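Local atomic coordinates of esterase (Rhizomucor miehei, PDB entry 4WY5), a protein that probably hydrolyses carboxylic ester bonds, as a fungal esterase of the alpha/beta hydrolase fold. Residues A39-A44 with T296-T301; L83-G88 with Y97-P102; Y211-E216 with D262-E267; L288-G293 with T301-F306. All coordinates share one frame; numbering follows the deposited sequence.

Contact 1: A39-A44 with T296-T301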
loop_
_atom_site.group_PDB
_atom_site.type_symbol
_atom_site.label_atom_id
_atom_site.label_comp_id
_atom_site.label_asym_id
_atom_site.label_seq_id
_atom_site.Cartn_x
_atom_site.Cartn_y
_atom_site.Cartn_z
ATOM N N ALA A 39 13.633 21.882 17.702
ATOM C CA ALA A 39 12.905 22.471 18.816
ATOM C C ALA A 39 11.416 22.141 18.745
ATOM O O ALA A 39 10.847 21.640 19.715
ATOM C CB ALA A 39 13.128 23.975 18.856
ATOM N N ARG A 40 10.797 22.408 17.596
ATOM C CA ARG A 40 9.358 22.198 17.431
ATOM C C ARG A 40 8.970 20.716 17.524
ATOM O O ARG A 40 7.847 20.389 17.931
ATOM C CB ARG A 40 8.871 22.783 16.103
ATOM N N GLN A 41 9.890 19.829 17.137
ATOM C CA GLN A 41 9.649 18.377 17.190
ATOM C C GLN A 41 9.842 17.858 18.633
ATOM O O GLN A 41 9.199 16.885 19.041
ATOM C CB GLN A 41 10.551 17.647 16.199
ATOM C CG GLN A 41 10.547 16.122 16.209
ATOM C CD GLN A 41 9.242 15.526 15.708
ATOM O OE1 GLN A 41 8.642 14.657 16.362
ATOM N NE2 GLN A 41 8.772 16.018 14.555
ATOM N N LEU A 42 10.731 18.487 19.402
ATOM C CA LEU A 42 10.877 18.102 20.807
ATOM C C LEU A 42 9.603 18.518 21.564
ATOM O O LEU A 42 9.123 17.796 22.440
ATOM C CB LEU A 42 12.102 18.769 21.450
ATOM C CG LEU A 42 12.495 18.439 22.903
ATOM C CD1 LEU A 42 12.778 16.951 23.124
ATOM C CD2 LEU A 42 13.676 19.299 23.377
ATOM N N ALA A 43 9.059 19.684 21.216
ATOM C CA ALA A 43 7.825 20.164 21.830
ATOM C C ALA A 43 6.625 19.266 21.530
ATOM O O ALA A 43 5.609 19.347 22.218
ATOM C CB ALA A 43 7.535 21.580 21.387
ATOM N N ALA A 44 6.740 18.427 20.501
ATOM C CA ALA A 44 5.655 17.522 20.105
ATOM C C ALA A 44 5.158 16.608 21.229
ATOM O O ALA A 44 3.953 16.339 21.320
ATOM C CB ALA A 44 6.089 16.680 18.919
ATOM N N THR A 296 6.748 12.662 8.506
ATOM C CA THR A 296 7.305 13.388 9.670
ATOM C C THR A 296 6.273 14.204 10.472
ATOM O O THR A 296 6.654 15.001 11.322
ATOM C CB THR A 296 8.449 14.361 9.273
ATOM O OG1 THR A 296 8.069 15.104 8.109
ATOM C CG2 THR A 296 9.760 13.618 9.004
ATOM N N VAL A 297 4.984 14.003 10.207
ATOM C CA VAL A 297 3.914 14.659 10.971
ATOM C C VAL A 297 3.625 13.912 12.280
ATOM O O VAL A 297 3.258 12.731 12.271
ATOM C CB VAL A 297 2.619 14.781 10.124
ATOM C CG1 VAL A 297 1.413 15.179 10.983
ATOM C CG2 VAL A 297 2.839 15.776 8.999
ATOM N N PRO A 298 3.780 14.617 13.414
ATOM C CA PRO A 298 3.777 14.053 14.779
ATOM C C PRO A 298 2.467 13.374 15.198
ATOM O O PRO A 298 2.491 12.345 15.880
ATOM C CB PRO A 298 4.040 15.277 15.670
ATOM C CG PRO A 298 4.617 16.338 14.738
ATOM C CD PRO A 298 3.988 16.082 13.415
ATOM N N VAL A 299 1.338 13.957 14.812
ATOM C CA VAL A 299 0.056 13.393 15.186
ATOM C C VAL A 299 -0.319 12.260 14.244
ATOM O O VAL A 299 -0.500 12.471 13.039
ATOM C CB VAL A 299 -1.054 14.454 15.185
ATOM C CG1 VAL A 299 -2.374 13.828 15.634
ATOM C CG2 VAL A 299 -0.675 15.600 16.109
ATOM N N GLU A 300 -0.457 11.063 14.811
ATOM C CA GLU A 300 -0.720 9.843 14.044
ATOM C C GLU A 300 -2.034 9.878 13.227
ATOM O O GLU A 300 -3.062 10.369 13.696
ATOM C CB GLU A 300 -0.725 8.642 14.994
ATOM C CG GLU A 300 -0.896 7.303 14.311
ATOM C CD GLU A 300 -0.635 6.135 15.240
ATOM O OE1 GLU A 300 -1.615 5.513 15.710
ATOM O OE2 GLU A 300 0.551 5.843 15.505
ATOM N N THR A 301 -1.963 9.393 11.986
ATOM C CA THR A 301 -3.120 9.283 11.090
ATOM C C THR A 301 -3.183 7.872 10.545
ATOM O O THR A 301 -2.170 7.178 10.551
ATOM C CB THR A 301 -3.019 10.230 9.900
ATOM O OG1 THR A 301 -1.867 9.871 9.111
ATOM C CG2 THR A 301 -2.942 11.677 10.382
HETATM O O HOH W 1 7.442 13.054 13.688
#

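Contact 2: L83-G88 with Y97-P102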
loop_
_atom_site.group_PDB
_atom_site.type_symbol
_atom_site.label_atom_id
_atom_site.label_comp_id
_atom_site.label_asym_id
_atom_site.label_seq_id
_atom_site.Cartn_x
_atom_site.Cartn_y
_atom_site.Cartn_z
ATOM N N LEU A 83 19.738 -1.208 7.703
ATOM C CA LEU A 83 18.970 -0.233 6.918
ATOM C C LEU A 83 19.687 1.115 6.813
ATOM O O LEU A 83 19.938 1.761 7.832
ATOM C CB LEU A 83 17.582 -0.023 7.549
ATOM C CG LEU A 83 16.667 1.059 6.962
ATOM C CD1 LEU A 83 16.321 0.747 5.496
ATOM C CD2 LEU A 83 15.400 1.229 7.801
ATOM N N ILE A 84 20.007 1.548 5.594
ATOM C CA ILE A 84 20.610 2.865 5.366
ATOM C C ILE A 84 19.500 3.907 5.253
ATOM O O ILE A 84 18.719 3.849 4.296
ATOM C CB ILE A 84 21.449 2.890 4.060
ATOM C CG1 ILE A 84 22.434 1.717 4.022
ATOM C CG2 ILE A 84 22.168 4.217 3.911
ATOM C CD1 ILE A 84 23.497 1.785 5.113
ATOM N N PHE A 85 19.416 4.863 6.189
ATOM C CA PHE A 85 18.312 5.835 6.141
ATOM C C PHE A 85 18.758 7.269 5.795
ATOM O O PHE A 85 19.625 7.864 6.453
ATOM C CB PHE A 85 17.548 5.851 7.471
ATOM C CG PHE A 85 16.241 6.591 7.397
ATOM C CD1 PHE A 85 15.084 5.934 7.029
ATOM C CD2 PHE A 85 16.180 7.952 7.649
ATOM C CE1 PHE A 85 13.894 6.606 6.938
ATOM C CE2 PHE A 85 14.986 8.637 7.554
ATOM C CZ PHE A 85 13.843 7.958 7.201
ATOM N N LEU A 86 18.111 7.823 4.775
ATOM C CA LEU A 86 18.455 9.128 4.211
ATOM C C LEU A 86 17.293 10.100 4.384
ATOM O O LEU A 86 16.255 9.949 3.729
ATOM C CB LEU A 86 18.787 8.959 2.734
ATOM C CG LEU A 86 19.726 7.768 2.506
ATOM C CD1 LEU A 86 19.927 7.436 1.020
ATOM C CD2 LEU A 86 21.069 8.051 3.187
ATOM N N HIS A 87 17.464 11.101 5.248
ATOM C CA HIS A 87 16.350 11.992 5.618
ATOM C C HIS A 87 16.030 13.077 4.586
ATOM O O HIS A 87 16.903 13.529 3.850
ATOM C CB HIS A 87 16.641 12.672 6.965
ATOM C CG HIS A 87 17.702 13.733 6.887
ATOM N ND1 HIS A 87 17.430 15.031 6.513
ATOM C CD2 HIS A 87 19.032 13.686 7.152
ATOM C CE1 HIS A 87 18.551 15.735 6.535
ATOM N NE2 HIS A 87 19.532 14.946 6.929
ATOM N N GLY A 88 14.781 13.536 4.587
ATOM C CA GLY A 88 14.358 14.641 3.732
ATOM C C GLY A 88 14.588 16.032 4.333
ATOM O O GLY A 88 15.256 16.180 5.363
ATOM N N TYR A 97 17.127 14.783 14.750
ATOM C CA TYR A 97 16.084 15.230 15.670
ATOM C C TYR A 97 14.766 15.440 14.960
ATOM O O TYR A 97 13.722 15.164 15.535
ATOM C CB TYR A 97 16.500 16.521 16.387
ATOM C CG TYR A 97 17.777 16.383 17.176
ATOM C CD1 TYR A 97 17.790 15.702 18.399
ATOM C CD2 TYR A 97 18.975 16.900 16.694
ATOM C CE1 TYR A 97 18.962 15.557 19.129
ATOM C CE2 TYR A 97 20.155 16.752 17.411
ATOM C CZ TYR A 97 20.139 16.082 18.628
ATOM O OH TYR A 97 21.300 15.934 19.350
ATOM N N THR A 98 14.809 15.902 13.710
ATOM C CA THR A 98 13.582 16.152 12.949
ATOM C C THR A 98 12.904 14.841 12.517
ATOM O O THR A 98 11.680 14.783 12.403
ATOM C CB THR A 98 13.844 17.045 11.699
ATOM O OG1 THR A 98 14.760 16.395 10.810
ATOM C CG2 THR A 98 14.432 18.403 12.102
ATOM N N HIS A 99 13.690 13.785 12.299
ATOM C CA HIS A 99 13.143 12.533 11.776
ATOM C C HIS A 99 13.105 11.416 12.826
ATOM O O HIS A 99 13.054 10.225 12.485
ATOM C CB HIS A 99 13.944 12.079 10.549
ATOM C CG HIS A 99 13.622 12.851 9.308
ATOM N ND1 HIS A 99 13.954 14.181 9.151
ATOM C CD2 HIS A 99 12.979 12.484 8.168
ATOM C CE1 HIS A 99 13.532 14.600 7.967
ATOM N NE2 HIS A 99 12.940 13.589 7.351
ATOM N N ILE A 100 13.080 11.803 14.098
ATOM C CA ILE A 100 13.270 10.845 15.170
ATOM C C ILE A 100 12.125 9.821 15.271
ATOM O O ILE A 100 12.341 8.679 15.693
ATOM C CB ILE A 100 13.480 11.585 16.535
ATOM C CG1 ILE A 100 13.979 10.601 17.605
ATOM C CG2 ILE A 100 12.205 12.290 17.009
ATOM C CD1 ILE A 100 14.191 11.222 18.974
ATOM N N LYS A 101 10.916 10.202 14.874
ATOM C CA LYS A 101 9.772 9.290 15.017
ATOM C C LYS A 101 9.775 8.151 13.959
ATOM O O LYS A 101 9.724 6.973 14.339
ATOM C CB LYS A 101 8.451 10.090 15.003
ATOM C CG LYS A 101 7.182 9.248 15.005
ATOM C CD LYS A 101 7.010 8.501 16.318
ATOM C CE LYS A 101 5.646 7.779 16.405
ATOM N NZ LYS A 101 5.583 6.880 17.604
ATOM N N PRO A 102 9.863 8.468 12.644
ATOM C CA PRO A 102 9.919 7.319 11.714
ATOM C C PRO A 102 11.181 6.439 11.830
ATOM O O PRO A 102 11.077 5.228 11.593
ATOM C CB PRO A 102 9.871 7.969 10.326
ATOM C CG PRO A 102 10.324 9.388 10.545
ATOM C CD PRO A 102 9.830 9.753 11.928
#

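Contact 3: Y211-E216 with D262-E267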
loop_
_atom_site.group_PDB
_atom_site.type_symbol
_atom_site.label_atom_id
_atom_site.label_comp_id
_atom_site.label_asym_id
_atom_site.label_seq_id
_atom_site.Cartn_x
_atom_site.Cartn_y
_atom_site.Cartn_z
ATOM N N TYR A 211 -1.259 24.382 -0.471
ATOM C CA TYR A 211 -0.837 23.096 0.111
ATOM C C TYR A 211 0.598 23.208 0.623
ATOM O O TYR A 211 1.345 24.094 0.186
ATOM C CB TYR A 211 -0.956 21.957 -0.913
ATOM C CG TYR A 211 -2.383 21.647 -1.332
ATOM C CD1 TYR A 211 -3.004 22.359 -2.361
ATOM C CD2 TYR A 211 -3.113 20.650 -0.688
ATOM C CE1 TYR A 211 -4.311 22.082 -2.743
ATOM C CE2 TYR A 211 -4.423 20.352 -1.064
ATOM C CZ TYR A 211 -5.017 21.076 -2.088
ATOM O OH TYR A 211 -6.309 20.800 -2.458
ATOM N N ILE A 212 0.999 22.289 1.506
ATOM C CA ILE A 212 2.252 22.445 2.255
ATOM C C ILE A 212 3.520 22.599 1.379
ATOM O O ILE A 212 4.433 23.334 1.758
ATOM C CB ILE A 212 2.453 21.274 3.307
ATOM C CG1 ILE A 212 3.772 21.440 4.070
ATOM C CG2 ILE A 212 2.365 19.898 2.683
ATOM C CD1 ILE A 212 4.285 20.163 4.726
ATOM N N LEU A 213 3.603 21.949 0.219
ATOM C CA LEU A 213 4.768 22.192 -0.655
ATOM C C LEU A 213 4.391 22.917 -1.969
ATOM O O LEU A 213 3.851 22.310 -2.891
ATOM C CB LEU A 213 5.480 20.870 -0.970
ATOM C CG LEU A 213 6.543 20.886 -2.078
ATOM C CD1 LEU A 213 7.756 21.701 -1.697
ATOM C CD2 LEU A 213 6.943 19.468 -2.496
ATOM N N SER A 214 4.709 24.208 -2.056
ATOM C CA SER A 214 4.331 25.052 -3.206
ATOM C C SER A 214 5.321 25.064 -4.378
ATOM O O SER A 214 6.486 24.695 -4.242
ATOM C CB SER A 214 4.125 26.488 -2.728
ATOM O OG SER A 214 5.377 27.124 -2.526
ATOM N N ALA A 215 4.855 25.507 -5.538
ATOM C CA ALA A 215 5.750 25.700 -6.678
ATOM C C ALA A 215 6.869 26.702 -6.341
ATOM O O ALA A 215 7.992 26.587 -6.837
ATOM C CB ALA A 215 4.970 26.173 -7.892
ATOM N N GLU A 216 6.550 27.661 -5.473
ATOM C CA GLU A 216 7.505 28.659 -4.980
ATOM C C GLU A 216 8.564 28.052 -4.048
ATOM O O GLU A 216 9.750 28.409 -4.123
ATOM C CB GLU A 216 6.744 29.774 -4.247
ATOM C CG GLU A 216 7.494 31.092 -4.077
ATOM C CD GLU A 216 7.042 31.880 -2.838
ATOM O OE1 GLU A 216 6.725 31.250 -1.796
ATOM O OE2 GLU A 216 6.986 33.131 -2.915
ATOM N N ASP A 262 -0.172 16.357 -3.851
ATOM C CA ASP A 262 1.258 16.630 -3.826
ATOM C C ASP A 262 1.734 16.947 -5.242
ATOM O O ASP A 262 1.560 16.114 -6.144
ATOM C CB ASP A 262 2.005 15.408 -3.242
ATOM C CG ASP A 262 3.520 15.608 -3.147
ATOM O OD1 ASP A 262 4.035 16.646 -3.624
ATOM O OD2 ASP A 262 4.211 14.700 -2.595
ATOM N N VAL A 263 2.376 18.111 -5.430
ATOM C CA VAL A 263 2.868 18.525 -6.763
ATOM C C VAL A 263 3.789 17.485 -7.412
ATOM O O VAL A 263 3.778 17.331 -8.635
ATOM C CB VAL A 263 3.635 19.898 -6.734
ATOM C CG1 VAL A 263 2.705 21.023 -6.385
ATOM C CG2 VAL A 263 4.799 19.869 -5.753
ATOM N N LEU A 264 4.565 16.770 -6.586
ATOM C CA LEU A 264 5.515 15.752 -7.070
ATOM C C LEU A 264 4.868 14.392 -7.381
ATOM O O LEU A 264 5.567 13.429 -7.729
ATOM C CB LEU A 264 6.629 15.540 -6.038
ATOM C CG LEU A 264 7.490 16.739 -5.605
ATOM C CD1 LEU A 264 8.477 16.320 -4.513
ATOM C CD2 LEU A 264 8.235 17.327 -6.804
ATOM N N ARG A 265 3.541 14.317 -7.281
ATOM C CA ARG A 265 2.845 13.030 -7.375
ATOM C C ARG A 265 3.074 12.289 -8.688
ATOM O O ARG A 265 3.540 11.137 -8.696
ATOM C CB ARG A 265 1.343 13.246 -7.179
ATOM C CG ARG A 265 0.506 11.991 -7.199
ATOM C CD ARG A 265 -0.970 12.349 -7.108
ATOM N NE ARG A 265 -1.517 12.737 -8.405
ATOM C CZ ARG A 265 -2.707 13.315 -8.573
ATOM N NH1 ARG A 265 -3.470 13.588 -7.523
ATOM N NH2 ARG A 265 -3.133 13.619 -9.795
ATOM N N ASP A 266 2.784 12.978 -9.789
ATOM C CA ASP A 266 2.734 12.351 -11.097
ATOM C C ASP A 266 4.134 12.014 -11.605
ATOM O O ASP A 266 4.319 11.042 -12.335
ATOM C CB ASP A 266 2.032 13.277 -12.114
ATOM C CG ASP A 266 0.550 13.495 -11.817
ATOM O OD1 ASP A 266 -0.003 12.807 -10.938
ATOM O OD2 ASP A 266 -0.070 14.362 -12.481
ATOM N N GLU A 267 5.124 12.822 -11.234
ATOM C CA GLU A 267 6.483 12.533 -11.670
ATOM C C GLU A 267 7.039 11.370 -10.864
ATOM O O GLU A 267 7.884 10.607 -11.351
ATOM C CB GLU A 267 7.378 13.772 -11.553
ATOM C CG GLU A 267 7.817 14.145 -10.148
ATOM C CD GLU A 267 8.426 15.542 -10.118
ATOM O OE1 GLU A 267 7.699 16.487 -10.498
ATOM O OE2 GLU A 267 9.621 15.697 -9.739
HETATM O O HOH W 2 2.282 19.952 -3.314
#

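Contact 4: L288-G293 with T301-F306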
loop_
_atom_site.group_PDB
_atom_site.type_symbol
_atom_site.label_atom_id
_atom_site.label_comp_id
_atom_site.label_asym_id
_atom_site.label_seq_id
_atom_site.Cartn_x
_atom_site.Cartn_y
_atom_site.Cartn_z
ATOM N N LEU A 288 -4.237 7.754 -0.638
ATOM C CA LEU A 288 -5.381 8.674 -0.636
ATOM C C LEU A 288 -5.510 9.496 0.651
ATOM O O LEU A 288 -5.356 8.976 1.760
ATOM C CB LEU A 288 -6.683 7.899 -0.866
ATOM C CG LEU A 288 -7.221 7.693 -2.297
ATOM C CD1 LEU A 288 -6.150 7.400 -3.325
ATOM C CD2 LEU A 288 -8.258 6.587 -2.324
ATOM N N GLY A 289 -5.808 10.784 0.487
ATOM C CA GLY A 289 -6.007 11.698 1.603
ATOM C C GLY A 289 -4.752 12.366 2.158
ATOM O O GLY A 289 -4.840 13.140 3.122
ATOM N N ALA A 290 -3.589 12.058 1.579
ATOM C CA ALA A 290 -2.322 12.530 2.149
ATOM C C ALA A 290 -1.691 13.675 1.363
ATOM O O ALA A 290 -1.988 13.881 0.186
ATOM C CB ALA A 290 -1.321 11.373 2.268
ATOM N N VAL A 291 -0.804 14.409 2.031
ATOM C CA VAL A 291 -0.099 15.530 1.424
ATOM C C VAL A 291 1.395 15.213 1.482
ATOM O O VAL A 291 1.807 14.274 2.174
ATOM C CB VAL A 291 -0.388 16.852 2.155
ATOM C CG1 VAL A 291 -1.869 17.181 2.104
ATOM C CG2 VAL A 291 0.049 16.749 3.600
ATOM N N HIS A 292 2.206 16.000 0.783
ATOM C CA HIS A 292 3.664 15.822 0.798
ATOM C C HIS A 292 4.265 15.910 2.212
ATOM O O HIS A 292 3.825 16.714 3.036
ATOM C CB HIS A 292 4.329 16.867 -0.117
ATOM C CG HIS A 292 5.802 16.664 -0.293
ATOM N ND1 HIS A 292 6.325 15.762 -1.192
ATOM C CD2 HIS A 292 6.860 17.236 0.330
ATOM C CE1 HIS A 292 7.648 15.792 -1.125
ATOM N NE2 HIS A 292 7.996 16.682 -0.217
ATOM N N GLY A 293 5.253 15.059 2.492
ATOM C CA GLY A 293 5.997 15.067 3.749
ATOM C C GLY A 293 5.361 14.370 4.954
ATOM O O GLY A 293 5.910 14.452 6.071
ATOM N N THR A 301 -1.963 9.393 11.986
ATOM C CA THR A 301 -3.120 9.283 11.090
ATOM C C THR A 301 -3.183 7.872 10.545
ATOM O O THR A 301 -2.170 7.178 10.551
ATOM C CB THR A 301 -3.019 10.230 9.900
ATOM O OG1 THR A 301 -1.867 9.871 9.111
ATOM C CG2 THR A 301 -2.942 11.677 10.382
ATOM N N PRO A 302 -4.348 7.453 10.023
ATOM C CA PRO A 302 -4.383 6.089 9.464
ATOM C C PRO A 302 -3.365 5.850 8.347
ATOM O O PRO A 302 -2.908 4.707 8.214
ATOM C CB PRO A 302 -5.811 5.969 8.912
ATOM C CG PRO A 302 -6.618 6.944 9.728
ATOM C CD PRO A 302 -5.686 8.081 10.067
ATOM N N GLN A 303 -2.988 6.886 7.592
ATOM C CA GLN A 303 -2.004 6.687 6.533
ATOM C C GLN A 303 -0.562 6.672 7.083
ATOM O O GLN A 303 0.302 6.025 6.486
ATOM C CB GLN A 303 -2.160 7.717 5.386
ATOM C CG GLN A 303 -2.650 9.103 5.715
ATOM C CD GLN A 303 -4.159 9.200 5.883
ATOM O OE1 GLN A 303 -4.668 9.088 7.001
ATOM N NE2 GLN A 303 -4.879 9.443 4.784
ATOM N N TYR A 304 -0.285 7.339 8.208
ATOM C CA TYR A 304 1.053 7.205 8.814
ATOM C C TYR A 304 1.261 5.755 9.274
ATOM O O TYR A 304 2.319 5.160 9.035
ATOM C CB TYR A 304 1.270 8.146 10.021
ATOM C CG TYR A 304 2.591 7.861 10.738
ATOM C CD1 TYR A 304 3.779 8.479 10.331
ATOM C CD2 TYR A 304 2.658 6.931 11.786
ATOM C CE1 TYR A 304 4.990 8.204 10.953
ATOM C CE2 TYR A 304 3.865 6.632 12.411
ATOM C CZ TYR A 304 5.027 7.276 11.986
ATOM O OH TYR A 304 6.228 7.007 12.593
ATOM N N ARG A 305 0.255 5.197 9.943
ATOM C CA ARG A 305 0.327 3.818 10.448
ATOM C C ARG A 305 0.437 2.776 9.296
ATOM O O ARG A 305 1.282 1.884 9.328
ATOM C CB ARG A 305 -0.903 3.545 11.335
ATOM C CG ARG A 305 -0.899 2.239 12.119
ATOM C CD ARG A 305 -2.074 2.157 13.130
ATOM N NE ARG A 305 -3.398 2.342 12.517
ATOM C CZ ARG A 305 -4.163 3.433 12.653
ATOM N NH1 ARG A 305 -3.757 4.457 13.405
ATOM N NH2 ARG A 305 -5.349 3.500 12.049
ATOM N N PHE A 306 -0.395 2.915 8.269
ATOM C CA PHE A 306 -0.340 2.032 7.096
ATOM C C PHE A 306 1.064 2.049 6.481
ATOM O O PHE A 306 1.645 1.012 6.201
ATOM C CB PHE A 306 -1.393 2.462 6.050
ATOM C CG PHE A 306 -1.192 1.854 4.673
ATOM C CD1 PHE A 306 -1.724 0.599 4.346
ATOM C CD2 PHE A 306 -0.469 2.534 3.702
ATOM C CE1 PHE A 306 -1.534 0.036 3.072
ATOM C CE2 PHE A 306 -0.265 1.983 2.431
ATOM C CZ PHE A 306 -0.800 0.727 2.114
#

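Contact 1: A39-A44 with T296-T301
A44 and P298 make the apolar part of this contact. The methyl CB of A44 points at the proline ring and lies 4.1 Å from P298 CB. The CG of the same ring faces the amide end of Q41, with Q41 NE2 4.2 Å from P298 CG. The proline therefore sits against Q41 in helix 35-42 and A44 a little further along the chain.

The polar part belongs to Q41 and T296. The Q41 chain leaves the helix with CG anti to the backbone N (chi1 174°). It then bends at chi2 (69°), and this carries the amide over to the 296-301 loop. Q41 NE2 stays 4.0 Å from T296 O, without a direct bond. Water 1 lies between them and may bridge them, although it has more acceptors in reach than protons to give. It lies 3.3 Å from Q41 OE1 and 3.2 Å from T296 O, and both bonds are weak. The T296 hydroxyl is used elsewhere, in a hydrogen bond to G293 O.

The contact lies at the surface and joins helix 35-42, in the N-terminal part of the chain, to the loop that leads into helix 302-319. Its chemistry is light: one methyl on a proline ring, one amide beside a carbonyl, and one weakly held water. This implies a modest association between the two parts, with solvent taking a share.

Contact 2: L83-G88 with Y97-P102
Two histidine torsions set up this contact. In H87, CB points toward the second segment, and chi1 (73°) places CG between the backbone N and the carbonyl carbon, turning the ring away from H99. In H99, CG lies anti to the carbonyl carbon (chi1 -76°), which sends the imidazole across to H87 and G88. H87 CB then sits over one face of the H99 ring, 3.6 Å from its centroid and almost along the ring normal, a CH-pi contact. The two imidazoles are inclined to each other, with planes at 53°.

Each histidine is also held by polar bonds. H87 ND1 donates to G88 O at 2.7 Å, nearly in its own ring plane, which fixes the rotation of that ring. H99 ND1 and T98 OG1 are hydrogen-bonded at 2.9 Å, with the hydroxyl in the plane of the imidazole at its edge. H99 NE2 is hydrogen-bonded to D160 OD1 and lies 3.3 Å from G88 N. H99 CD2 comes to the edge of the F85 ring, 4.4 Å from F85 CE2.

The contact is buried within the beta-alpha-beta unit of strand 80-86, helix 100-110 and strand 113-117. H87 and G88 begin an HGGG motif, which in this family supplies oxyanion-hole NH groups, probably here too. H99 is the N-cap residue of the helix. D160 precedes S161 of a probable nucleophile elbow, so H99 links the helix start to that turn. Strand 80-86 runs between strands 113-117 and 155-160, and the H87 ring stacks on Y119, just after 113-117 in the chain.

Contact 3: Y211-E216 with D262-E267
V263 and L264 meet L213 beside D262, the probable acid of a Ser-His-Asp triad in this alpha/beta hydrolase fold. D262 begins a type I beta turn that ends at R265 and leads into helix 265-277. Its OD1 takes a capping bond from L264 N at 3.0 Å, reached from above the carboxylate plane. Its OD2 is hydrogen-bonded to H292 ND1. One carboxylate thus serves both the helix start and the probable relay.

V263 comes next. It points at the 211-216 segment, and its CG2 lies 3.9 Å from L213 CD2. The two side chains cross at about a right angle.

L264 reaches the same methyl from another residue of the turn. Its CD1 is 4.0 Å from L213 CD2. L213 has CG anti to its own backbone N (chi1 168°), and its CD2 branch meets both partners. L213 and L264 also touch H292, and they form part of the apolar surround of that imidazole.

R265 and D266 face elsewhere. R265 NE makes a salt bridge of 3.0 Å to D266 OD1, lying close to the guanidinium plane. D266 OD2 takes a bond from S202 N, in helix 201-206.

The two backbones are joined through water 2. It donates to L213 O at 2.9 Å and accepts from V263 N at 2.8 Å.

Contact 4: L288-G293 with T301-F306
Q303 reaches across to L288, G289 and A290 from the first turn of helix 302-319, the last helix of this alpha/beta hydrolase fold. Its amide nitrogen is the touching group. Q303 NE2 gives a weak hydrogen bond to L288 O, 3.1 Å long and bent to 126° at the hydrogen. The same nitrogen lies 3.9 Å from G289 C. Beside it, A290 points its methyl at the chain of Q303, with A290 CB 4.3 Å from Q303 CG. The glutamine chain bends at chi2 (-80°) to bring its amide to the corner.

G289 has a positive phi, and the chain turns a corner here after strand 282-287. G289 N is hydrogen-bonded to E260 OE1. H292, the probable triad histidine, lies further along the same segment, next to S161 OG, to which its NE2 is hydrogen-bonded. The corner side of the contact lies close to the second subunit, where L288 packs on A284 of that chain.

The helix start is set by T301, its N-cap residue. The capping bond runs from Y304 N to T301 OG1, at 3.1 Å and 153°.

How the contacts relate
From the N terminus, contact 1 opens at helix 35-42 and closes far along the chain, at the loop before helix 302-319. Contact 2 closes a short loop between strand 80-86 and helix 100-110. Contact 3 closes a longer one between 211-216 and 262-267. These two follow in series, both nested inside contact 1. Contact 4 opens before contact 1 has closed, so the two cross, and they share T301. T296 of contact 1 packs on H99 of contact 2. K101 of contact 2 touches Y304 of contact 4. Contacts 3 and 4 meet at the D262-H292 pair. Together they tie helix 35-42 and the last helix, 302-319, to the probable catalytic region.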